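Local coordinates for protein oxidase/hydroxylase (PDB 4XCB) that probably acts as a metal- and 2-oxoglutarate-dependent oxygenase of the phytanoyl-CoA dioxygenase family in orthosomycin biosynthesis, and binds hygromycin B together with nickel and 2-oxoglutarate, at residues Glu10-Phe15 with Gly132-Pro137; Arg36-Arg41 with Pro63-Leu68; Gly106-Leu111 with Ile125-His130. One frame throughout, in Å; residues are numbered along the deposited sequence.

Interaction 1 (Glu10-Phe15 with Gly132-Pro137); sequences EQLYIF and GKLYCP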
loop_
_atom_site.group_PDB
_atom_site.type_symbol
_atom_site.label_atom_id
_atom_site.label_comp_id
_atom_site.label_asym_id
_atom_site.label_seq_id
_atom_site.Cartn_x
_atom_site.Cartn_y
_atom_site.Cartn_z
ATOM N N GLU A 10 3.163 -22.068 5.168
ATOM C CA GLU A 10 4.360 -21.973 4.362
ATOM C C GLU A 10 4.030 -21.778 2.882
ATOM O O GLU A 10 4.686 -20.993 2.201
ATOM C CB GLU A 10 5.221 -23.218 4.546
ATOM C CG GLU A 10 6.553 -23.126 3.865
ATOM C CD GLU A 10 7.421 -24.331 4.143
ATOM O OE1 GLU A 10 7.734 -24.579 5.330
ATOM O OE2 GLU A 10 7.779 -25.030 3.174
ATOM N N GLN A 11 3.017 -22.486 2.384
ATOM C CA GLN A 11 2.603 -22.344 0.990
ATOM C C GLN A 11 2.098 -20.927 0.710
ATOM O O GLN A 11 2.447 -20.342 -0.317
ATOM C CB GLN A 11 1.525 -23.373 0.638
ATOM C CG GLN A 11 2.080 -24.768 0.412
ATOM C CD GLN A 11 0.988 -25.805 0.146
ATOM O OE1 GLN A 11 0.015 -25.903 0.897
ATOM N NE2 GLN A 11 1.149 -26.581 -0.927
ATOM N N LEU A 12 1.287 -20.378 1.612
ATOM C CA LEU A 12 0.868 -18.976 1.488
ATOM C C LEU A 12 2.063 -18.028 1.517
ATOM O O LEU A 12 2.110 -17.054 0.754
ATOM C CB LEU A 12 -0.120 -18.599 2.593
ATOM C CG LEU A 12 -1.485 -19.272 2.496
ATOM C CD1 LEU A 12 -2.255 -19.122 3.790
ATOM C CD2 LEU A 12 -2.259 -18.653 1.343
ATOM N N TYR A 13 3.024 -18.310 2.398
ATOM C CA TYR A 13 4.197 -17.445 2.510
ATOM C C TYR A 13 4.936 -17.411 1.191
ATOM O O TYR A 13 5.307 -16.341 0.700
ATOM C CB TYR A 13 5.149 -17.915 3.612
ATOM C CG TYR A 13 6.371 -17.027 3.753
ATOM C CD1 TYR A 13 6.382 -15.969 4.663
ATOM C CD2 TYR A 13 7.506 -17.233 2.981
ATOM C CE1 TYR A 13 7.507 -15.161 4.801
ATOM C CE2 TYR A 13 8.614 -16.429 3.103
ATOM C CZ TYR A 13 8.607 -15.394 4.011
ATOM O OH TYR A 13 9.733 -14.611 4.112
ATOM N N ILE A 14 5.156 -18.594 0.630
ATOM C CA ILE A 14 5.847 -18.734 -0.640
ATOM C C ILE A 14 5.067 -18.093 -1.790
ATOM O O ILE A 14 5.652 -17.401 -2.615
ATOM C CB ILE A 14 6.129 -20.222 -0.920
ATOM C CG1 ILE A 14 7.119 -20.727 0.131
ATOM C CG2 ILE A 14 6.674 -20.428 -2.323
ATOM C CD1 ILE A 14 7.361 -22.214 0.089
ATOM N N PHE A 15 3.749 -18.304 -1.858
ATOM C CA PHE A 15 3.003 -17.687 -2.945
ATOM C C PHE A 15 3.075 -16.163 -2.850
ATOM O O PHE A 15 3.244 -15.479 -3.854
ATOM C CB PHE A 15 1.544 -18.144 -2.954
ATOM C CG PHE A 15 0.774 -17.628 -4.120
ATOM C CD1 PHE A 15 0.787 -18.296 -5.339
ATOM C CD2 PHE A 15 0.071 -16.445 -4.017
ATOM C CE1 PHE A 15 0.072 -17.790 -6.415
ATOM C CE2 PHE A 15 -0.643 -15.933 -5.088
ATOM C CZ PHE A 15 -0.655 -16.603 -6.280
ATOM N N GLY A 132 -4.827 -10.986 6.959
ATOM C CA GLY A 132 -4.551 -12.408 6.895
ATOM C C GLY A 132 -4.853 -13.075 5.570
ATOM O O GLY A 132 -4.672 -14.289 5.407
ATOM N N LYS A 133 -5.298 -12.289 4.595
ATOM C CA LYS A 133 -5.698 -12.878 3.326
ATOM C C LYS A 133 -5.056 -12.187 2.140
ATOM O O LYS A 133 -4.988 -10.957 2.093
ATOM C CB LYS A 133 -7.224 -12.818 3.183
ATOM C CG LYS A 133 -7.956 -13.729 4.161
ATOM C CD LYS A 133 -9.424 -13.836 3.799
ATOM C CE LYS A 133 -10.165 -14.797 4.717
ATOM N NZ LYS A 133 -10.140 -14.342 6.134
ATOM N N LEU A 134 -4.598 -12.980 1.180
ATOM C CA LEU A 134 -4.210 -12.467 -0.133
ATOM C C LEU A 134 -5.423 -12.206 -1.003
ATOM O O LEU A 134 -6.387 -12.970 -0.990
ATOM C CB LEU A 134 -3.300 -13.439 -0.856
ATOM C CG LEU A 134 -1.905 -13.547 -0.246
ATOM C CD1 LEU A 134 -1.317 -14.867 -0.681
ATOM C CD2 LEU A 134 -1.032 -12.395 -0.698
ATOM N N TYR A 135 -5.355 -11.117 -1.759
ATOM C CA TYR A 135 -6.381 -10.777 -2.727
ATOM C C TYR A 135 -5.727 -10.540 -4.093
ATOM O O TYR A 135 -5.312 -9.432 -4.400
ATOM C CB TYR A 135 -7.164 -9.540 -2.266
ATOM C CG TYR A 135 -7.948 -9.766 -0.999
ATOM C CD1 TYR A 135 -9.215 -10.343 -1.040
ATOM C CD2 TYR A 135 -7.431 -9.409 0.234
ATOM C CE1 TYR A 135 -9.960 -10.544 0.117
ATOM C CE2 TYR A 135 -8.167 -9.606 1.407
ATOM C CZ TYR A 135 -9.427 -10.181 1.338
ATOM O OH TYR A 135 -10.169 -10.408 2.479
ATOM N N CYS A 136 -5.603 -11.597 -4.894
ATOM C CA CYS A 136 -5.047 -11.476 -6.243
ATOM C C CYS A 136 -6.156 -11.657 -7.252
ATOM O O CYS A 136 -6.805 -12.694 -7.269
ATOM C CB CYS A 136 -3.953 -12.511 -6.498
ATOM S SG CYS A 136 -2.676 -12.536 -5.228
ATOM N N PRO A 137 -6.376 -10.652 -8.102
ATOM C CA PRO A 137 -7.576 -10.746 -8.940
ATOM C C PRO A 137 -7.441 -11.662 -10.164
ATOM O O PRO A 137 -8.477 -12.019 -10.727
ATOM C CB PRO A 137 -7.807 -9.296 -9.366
ATOM C CG PRO A 137 -6.456 -8.698 -9.370
ATOM C CD PRO A 137 -5.696 -9.354 -8.245
#
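Phe15 meets Leu134 and Cys136 with the rim of its ring. The two partners touch neighbouring ring carbons. Leu134 CD1 lies 3.9 Å from Phe15 CD2, and Cys136 SG lies 4.0 Å from Phe15 CE2. The sulfur sits in the plane of the ring, 88° off its normal. This is a Cys sulfur-aromatic contact made at the edge, with Cys136 SG 5.3 Å from the centroid of the Phe15 ring. One torsion explains the reach. CG of Phe15 stands anti to the backbone N (chi1 -175°), which carries the ring out from the helix toward residues 132-137. Leu134 runs obliquely across the Phe15 side chain and offers one methyl, CD1. The same methyl also faces Leu12, one helical turn before Phe15. There the fit is looser, with Leu12 CD2 4.4 Å from Leu134 CD1. Leu134 CD1 thus packs against two residues of one helix face. The contact is small and mostly apolar, without polar bonds between the side chains, and all four residues are buried. It is plain packing of a helix face against a short strand and the residue that follows it.

Helix 9-18 supplies one side, and strand 133-135 leads into Cys136 on the other. Leu202 and Asn204 of strand 200-204 also touch the Phe15 ring, as does Leu21 of strand 20-23. Phe167 of a second subunit packs on both Leu12 and Leu134. The contact therefore lies where the N-terminal helix, the edge of the six-stranded sheet and a subunit interface come together.

Interaction 2 (Arg36-Arg41 with Pro63-Leu68); sequences RSELER and PVFARL
Phe65 pushes its ring between Glu38 and Leu39, and this is the tight part of the contact. Leu39 crosses the ring at about a right angle. Leu39 CG lies 3.7 Å from Phe65 CZ, and Leu39 CD2 lies 3.7 Å from Phe65 CE2. Glu38 slides past the ring in the opposite direction and uses its aliphatic part. Glu38 CG comes within 3.7 Å of Phe65 CE2. The Glu38 carboxylate is turned 57° from the ring plane. CG of Glu38 is anti to the backbone N, and the chain then bends at chi2 (81°), which carries the acid group past the ring to Val64.

The other side is looser and more polar. Glu38 OE2 is 3.9 Å from Val64 CG2, a packing contact only. Glu38 OE2 is hydrogen-bonded to Ser62 OG, just before helix 63-69. Glu38 OE1 pairs as a salt bridge with the guanidinium of Arg41, an exposed residue near the helix end, but Arg41 NH1 is modelled too close, so the detail is doubtful. Arg41 NH2 also donates to Ser37 OG over 3.0 Å. Glu38 is thus apolar along its stem and charged at its end. With an alanine here, Ser62 OG would probably lose its carboxylate partner, Phe65 CE2 would be less covered, and Arg41 would lack a nearby negative charge.

The axes of helices 36-40 and 63-68 pass 10.6 Å apart, with 133° between their N-to-C directions. Both helices lie on the six-stranded sheet, part of the double-stranded beta helix of this cupin-clan family. Leu39 and Phe65 reach Thr223 of strand 220-229, and Leu58 of helix 58-61 touches both side chains.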
loop_
_atom_site.group_PDB
_atom_site.type_symbol
_atom_site.label_atom_id
_atom_site.label_comp_id
_atom_site.label_asym_id
_atom_site.label_seq_id
_atom_site.Cartn_x
_atom_site.Cartn_y
_atom_site.Cartn_z
ATOM N N ARG A 36 -4.073 -36.331 -21.278
ATOM C CA ARG A 36 -3.315 -36.435 -22.523
ATOM C C ARG A 36 -4.142 -37.062 -23.637
ATOM O O ARG A 36 -4.165 -36.561 -24.758
ATOM C CB ARG A 36 -2.059 -37.266 -22.322
ATOM C CG ARG A 36 -1.026 -36.656 -21.429
ATOM C CD ARG A 36 0.067 -37.689 -21.234
ATOM N NE ARG A 36 1.260 -37.150 -20.617
ATOM C CZ ARG A 36 2.097 -37.889 -19.898
ATOM N NH1 ARG A 36 1.829 -39.175 -19.710
ATOM N NH2 ARG A 36 3.188 -37.354 -19.359
ATOM N N SER A 37 -4.807 -38.171 -23.323
ATOM C CA SER A 37 -5.660 -38.850 -24.295
ATOM C C SER A 37 -6.716 -37.922 -24.860
ATOM O O SER A 37 -6.943 -37.890 -26.069
ATOM C CB SER A 37 -6.346 -40.063 -23.670
ATOM O OG SER A 37 -7.430 -40.498 -24.490
ATOM N N GLU A 38 -7.369 -37.171 -23.977
ATOM C CA GLU A 38 -8.421 -36.258 -24.396
ATOM C C GLU A 38 -7.872 -35.169 -25.327
ATOM O O GLU A 38 -8.454 -34.904 -26.375
ATOM C CB GLU A 38 -9.108 -35.637 -23.181
ATOM C CG GLU A 38 -10.327 -34.785 -23.534
ATOM C CD GLU A 38 -11.601 -35.597 -23.771
ATOM O OE1 GLU A 38 -11.520 -36.808 -24.046
ATOM O OE2 GLU A 38 -12.698 -35.013 -23.675
ATOM N N LEU A 39 -6.735 -34.567 -24.974
ATOM C CA LEU A 39 -6.164 -33.525 -25.827
ATOM C C LEU A 39 -5.858 -34.048 -27.224
ATOM O O LEU A 39 -6.064 -33.352 -28.215
ATOM C CB LEU A 39 -4.900 -32.947 -25.204
ATOM C CG LEU A 39 -5.092 -32.058 -23.976
ATOM C CD1 LEU A 39 -3.739 -31.789 -23.367
ATOM C CD2 LEU A 39 -5.775 -30.745 -24.327
ATOM N N GLU A 40 -5.381 -35.285 -27.306
ATOM C CA GLU A 40 -5.075 -35.878 -28.605
ATOM C C GLU A 40 -6.310 -35.971 -29.494
ATOM O O GLU A 40 -6.197 -35.968 -30.718
ATOM C CB GLU A 40 -4.453 -37.261 -28.423
ATOM C CG GLU A 40 -3.118 -37.229 -27.697
ATOM C CD GLU A 40 -2.415 -38.575 -27.689
ATOM O OE1 GLU A 40 -2.823 -39.467 -28.466
ATOM O OE2 GLU A 40 -1.454 -38.741 -26.905
ATOM N N ARG A 41 -7.483 -36.044 -28.870
ATOM C CA ARG A 41 -8.747 -36.112 -29.590
ATOM C C ARG A 41 -9.419 -34.749 -29.788
ATOM O O ARG A 41 -10.584 -34.678 -30.177
ATOM C CB ARG A 41 -9.709 -37.052 -28.857
ATOM C CG ARG A 41 -9.413 -38.528 -29.063
ATOM C CD ARG A 41 -10.386 -39.408 -28.288
ATOM N NE ARG A 41 -9.974 -39.609 -26.903
ATOM C CZ ARG A 41 -10.540 -39.003 -25.866
ATOM N NH1 ARG A 41 -11.539 -38.153 -26.057
ATOM N NH2 ARG A 41 -10.108 -39.245 -24.640
ATOM N N PRO A 63 -16.052 -32.281 -21.775
ATOM C CA PRO A 63 -16.520 -32.374 -20.389
ATOM C C PRO A 63 -15.424 -32.752 -19.410
ATOM O O PRO A 63 -15.550 -32.437 -18.225
ATOM C CB PRO A 63 -17.577 -33.479 -20.452
ATOM C CG PRO A 63 -18.083 -33.408 -21.830
ATOM C CD PRO A 63 -16.879 -33.102 -22.676
ATOM N N VAL A 64 -14.390 -33.451 -19.879
ATOM C CA VAL A 64 -13.261 -33.784 -19.027
ATOM C C VAL A 64 -12.588 -32.527 -18.512
ATOM O O VAL A 64 -12.285 -32.417 -17.322
ATOM C CB VAL A 64 -12.223 -34.645 -19.772
ATOM C CG1 VAL A 64 -10.891 -34.662 -19.030
ATOM C CG2 VAL A 64 -12.765 -36.046 -19.961
ATOM N N PHE A 65 -12.363 -31.573 -19.405
ATOM C CA PHE A 65 -11.693 -30.359 -18.991
ATOM C C PHE A 65 -12.651 -29.368 -18.349
ATOM O O PHE A 65 -12.223 -28.544 -17.540
ATOM C CB PHE A 65 -10.939 -29.759 -20.168
ATOM C CG PHE A 65 -9.734 -30.566 -20.542
ATOM C CD1 PHE A 65 -8.709 -30.746 -19.621
ATOM C CD2 PHE A 65 -9.627 -31.175 -21.783
ATOM C CE1 PHE A 65 -7.605 -31.505 -19.937
ATOM C CE2 PHE A 65 -8.507 -31.934 -22.104
ATOM C CZ PHE A 65 -7.506 -32.104 -21.180
ATOM N N ALA A 66 -13.940 -29.476 -18.660
ATOM C CA ALA A 66 -14.943 -28.744 -17.893
ATOM C C ALA A 66 -14.886 -29.150 -16.422
ATOM O O ALA A 66 -14.974 -28.306 -15.532
ATOM C CB ALA A 66 -16.346 -28.981 -18.454
ATOM N N ARG A 67 -14.724 -30.448 -16.170
ATOM C CA ARG A 67 -14.666 -30.950 -14.802
ATOM C C ARG A 67 -13.342 -30.593 -14.143
ATOM O O ARG A 67 -13.305 -30.260 -12.954
ATOM C CB ARG A 67 -14.892 -32.463 -14.768
ATOM C CG ARG A 67 -16.345 -32.838 -15.095
ATOM C CD ARG A 67 -16.642 -34.292 -14.793
ATOM N NE ARG A 67 -16.002 -35.172 -15.756
ATOM C CZ ARG A 67 -16.553 -35.518 -16.916
ATOM N NH1 ARG A 67 -17.757 -35.062 -17.245
ATOM N NH2 ARG A 67 -15.902 -36.319 -17.743
ATOM N N LEU A 68 -12.266 -30.649 -14.917
ATOM C CA LEU A 68 -10.951 -30.276 -14.396
ATOM C C LEU A 68 -10.978 -28.825 -13.915
ATOM O O LEU A 68 -10.463 -28.519 -12.840
ATOM C CB LEU A 68 -9.858 -30.481 -15.451
ATOM C CG LEU A 68 -8.451 -30.103 -15.015
ATOM C CD1 LEU A 68 -8.134 -30.794 -13.702
ATOM C CD2 LEU A 68 -7.449 -30.502 -16.078
#

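Interaction 3 (Gly106-Leu111 with Ile125-His130); sequences GGNSEL and ITHTYH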
loop_
_atom_site.group_PDB
_atom_site.type_symbol
_atom_site.label_atom_id
_atom_site.label_comp_id
_atom_site.label_asym_id
_atom_site.label_seq_id
_atom_site.Cartn_x
_atom_site.Cartn_y
_atom_site.Cartn_z
ATOM N N GLY A 106 3.625 -10.112 -18.295
ATOM C CA GLY A 106 3.278 -9.802 -16.921
ATOM C C GLY A 106 4.261 -8.801 -16.348
ATOM O O GLY A 106 5.022 -8.189 -17.084
ATOM N N GLY A 107 4.257 -8.654 -15.030
ATOM C CA GLY A 107 5.056 -7.635 -14.362
ATOM C C GLY A 107 4.158 -6.553 -13.774
ATOM O O GLY A 107 3.319 -5.977 -14.463
ATOM N N ASN A 108 4.363 -6.255 -12.499
ATOM C CA ASN A 108 3.491 -5.357 -11.750
ATOM C C ASN A 108 3.464 -3.907 -12.244
ATOM O O ASN A 108 2.426 -3.230 -12.135
ATOM C CB ASN A 108 3.889 -5.382 -10.276
ATOM C CG ASN A 108 2.838 -4.762 -9.362
ATOM O OD1 ASN A 108 1.636 -5.058 -9.458
ATOM N ND2 ASN A 108 3.290 -3.888 -8.467
ATOM N N SER A 109 4.581 -3.414 -12.769
ATOM C CA SER A 109 4.679 -1.997 -13.115
ATOM C C SER A 109 5.048 -1.679 -14.570
ATOM O O SER A 109 5.553 -0.585 -14.857
ATOM C CB SER A 109 5.690 -1.312 -12.190
ATOM O OG SER A 109 5.191 -1.235 -10.864
ATOM N N GLU A 110 4.763 -2.590 -15.495
ATOM C CA GLU A 110 5.082 -2.339 -16.890
ATOM C C GLU A 110 4.160 -1.272 -17.445
ATOM O O GLU A 110 3.063 -1.046 -16.905
ATOM C CB GLU A 110 5.005 -3.632 -17.698
ATOM C CG GLU A 110 6.002 -4.668 -17.172
ATOM C CD GLU A 110 7.437 -4.145 -17.160
ATOM O OE1 GLU A 110 7.904 -3.701 -18.220
ATOM O OE2 GLU A 110 8.086 -4.172 -16.099
ATOM N N LEU A 111 4.601 -0.621 -18.517
ATOM C CA LEU A 111 3.925 0.568 -19.021
ATOM C C LEU A 111 2.939 0.264 -20.132
ATOM O O LEU A 111 3.041 -0.743 -20.833
ATOM C CB LEU A 111 4.951 1.595 -19.515
ATOM C CG LEU A 111 6.072 1.915 -18.530
ATOM C CD1 LEU A 111 7.120 2.826 -19.169
ATOM C CD2 LEU A 111 5.510 2.542 -17.261
ATOM N N ILE A 125 -4.417 -7.187 -12.737
ATOM C CA ILE A 125 -3.449 -7.986 -12.018
ATOM C C ILE A 125 -2.921 -7.299 -10.767
ATOM O O ILE A 125 -1.975 -7.774 -10.161
ATOM C CB ILE A 125 -2.219 -8.347 -12.901
ATOM C CG1 ILE A 125 -1.698 -7.097 -13.620
ATOM C CG2 ILE A 125 -2.583 -9.454 -13.886
ATOM C CD1 ILE A 125 -0.364 -7.292 -14.346
ATOM N N THR A 126 -3.519 -6.173 -10.407
ATOM C CA THR A 126 -3.095 -5.423 -9.237
ATOM C C THR A 126 -3.653 -6.092 -7.980
ATOM O O THR A 126 -4.865 -6.245 -7.814
ATOM C CB THR A 126 -3.530 -3.949 -9.360
ATOM O OG1 THR A 126 -2.764 -3.320 -10.399
ATOM C CG2 THR A 126 -3.295 -3.210 -8.081
ATOM N N HIS A 127 -2.755 -6.526 -7.103
ATOM C CA HIS A 127 -3.159 -7.372 -6.008
ATOM C C HIS A 127 -2.804 -6.763 -4.669
ATOM O O HIS A 127 -2.011 -5.819 -4.579
ATOM C CB HIS A 127 -2.521 -8.752 -6.157
ATOM C CG HIS A 127 -1.032 -8.709 -6.239
ATOM N ND1 HIS A 127 -0.227 -8.936 -5.147
ATOM C CD2 HIS A 127 -0.202 -8.450 -7.275
ATOM C CE1 HIS A 127 1.039 -8.825 -5.508
ATOM N NE2 HIS A 127 1.082 -8.529 -6.794
ATOM N N THR A 128 -3.423 -7.282 -3.625
ATOM C CA THR A 128 -3.191 -6.718 -2.313
ATOM C C THR A 128 -3.300 -7.781 -1.226
ATOM O O THR A 128 -3.416 -8.981 -1.503
ATOM C CB THR A 128 -4.175 -5.541 -2.072
ATOM O OG1 THR A 128 -3.822 -4.810 -0.895
ATOM C CG2 THR A 128 -5.579 -6.034 -1.940
ATOM N N TYR A 129 -3.201 -7.317 0.008
ATOM C CA TYR A 129 -3.227 -8.157 1.195
ATOM C C TYR A 129 -3.964 -7.411 2.297
ATOM O O TYR A 129 -3.783 -6.203 2.468
ATOM C CB TYR A 129 -1.792 -8.522 1.647
ATOM C CG TYR A 129 -1.752 -9.160 3.009
ATOM C CD1 TYR A 129 -1.637 -8.391 4.159
ATOM C CD2 TYR A 129 -1.841 -10.535 3.149
ATOM C CE1 TYR A 129 -1.624 -8.972 5.407
ATOM C CE2 TYR A 129 -1.820 -11.124 4.387
ATOM C CZ TYR A 129 -1.698 -10.338 5.517
ATOM O OH TYR A 129 -1.680 -10.948 6.751
ATOM N N HIS A 130 -4.783 -8.124 3.056
ATOM C CA HIS A 130 -5.554 -7.499 4.108
ATOM C C HIS A 130 -5.999 -8.539 5.129
ATOM O O HIS A 130 -6.609 -9.555 4.769
ATOM C CB HIS A 130 -6.759 -6.768 3.492
ATOM C CG HIS A 130 -7.630 -6.067 4.483
ATOM N ND1 HIS A 130 -7.207 -4.976 5.215
ATOM C CD2 HIS A 130 -8.910 -6.301 4.859
ATOM C CE1 HIS A 130 -8.202 -4.553 5.979
ATOM N NE2 HIS A 130 -9.248 -5.338 5.777
HETATM O O HOH W 1 -0.080 -5.074 -7.338
#
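Chi1 of Ile125 (48°) sets CG1 between the backbone N and the carbonyl carbon, and the extended chi2 (171°) then carries CD1 to Gly107. Ile125 CD1 ends 3.9 Å from Gly107 O, a packing contact of a methyl with a carbonyl. In Asn108, CG is anti to the backbone N (chi1 -166°), and this swings the amide toward residues 125-130. A water joins the two segments. The water donates to Asn108 OD1 over 2.7 Å and accepts from His127 N over 3.1 Å. The link thus runs from a side-chain oxygen to a backbone N-H. The amide is also held at its other end, because Asn108 ND2 is bonded to Ala165 O. Grips on both ends probably fix how the amide is turned. The His127 ring stands near the same oxygen, 4.4 Å from Asn108 OD1 to His127 NE2, but NE2 bonds to His163 O instead.

Residues 107-110 form a type I beta turn. The backbone angles of Gly106 and Gly107 would crowd a CB against the preceding carbonyl O, so both call for glycine. The turn follows strand 102-105, whose last residue is the metal ligand His105. Ile125 also touches Glu205, which binds iron(II) in this protein and here lines the hygromycin pocket. The contact joins the loop between strands 102-105 and 112-113 to the segment leading into strand 128-130, which pairs with strand 133-135.

In the fold
Interactions 1 and 3 are neighbours, with centres 14 Å apart. They share the hairpin of strands 128-130 and 133-135, where Tyr135 N lies 2.9 Å from Thr128 O, a probable hydrogen bond. Along the chain, interactions 2 and 3 are both nested inside the loop closed by interaction 1. Interaction 2 stands apart: its centre is 29 Å from that of interaction 1 and 32 Å from that of interaction 3, across the chain's centre from the latter. Interaction 3 is near the active site, with the Ile125 side chain about 6 Å from the bound hygromycin B variant. The Phe15 side chain is about 13 Å from nickel, and that of Leu39 about 12 Å from 2-oxoglutarate.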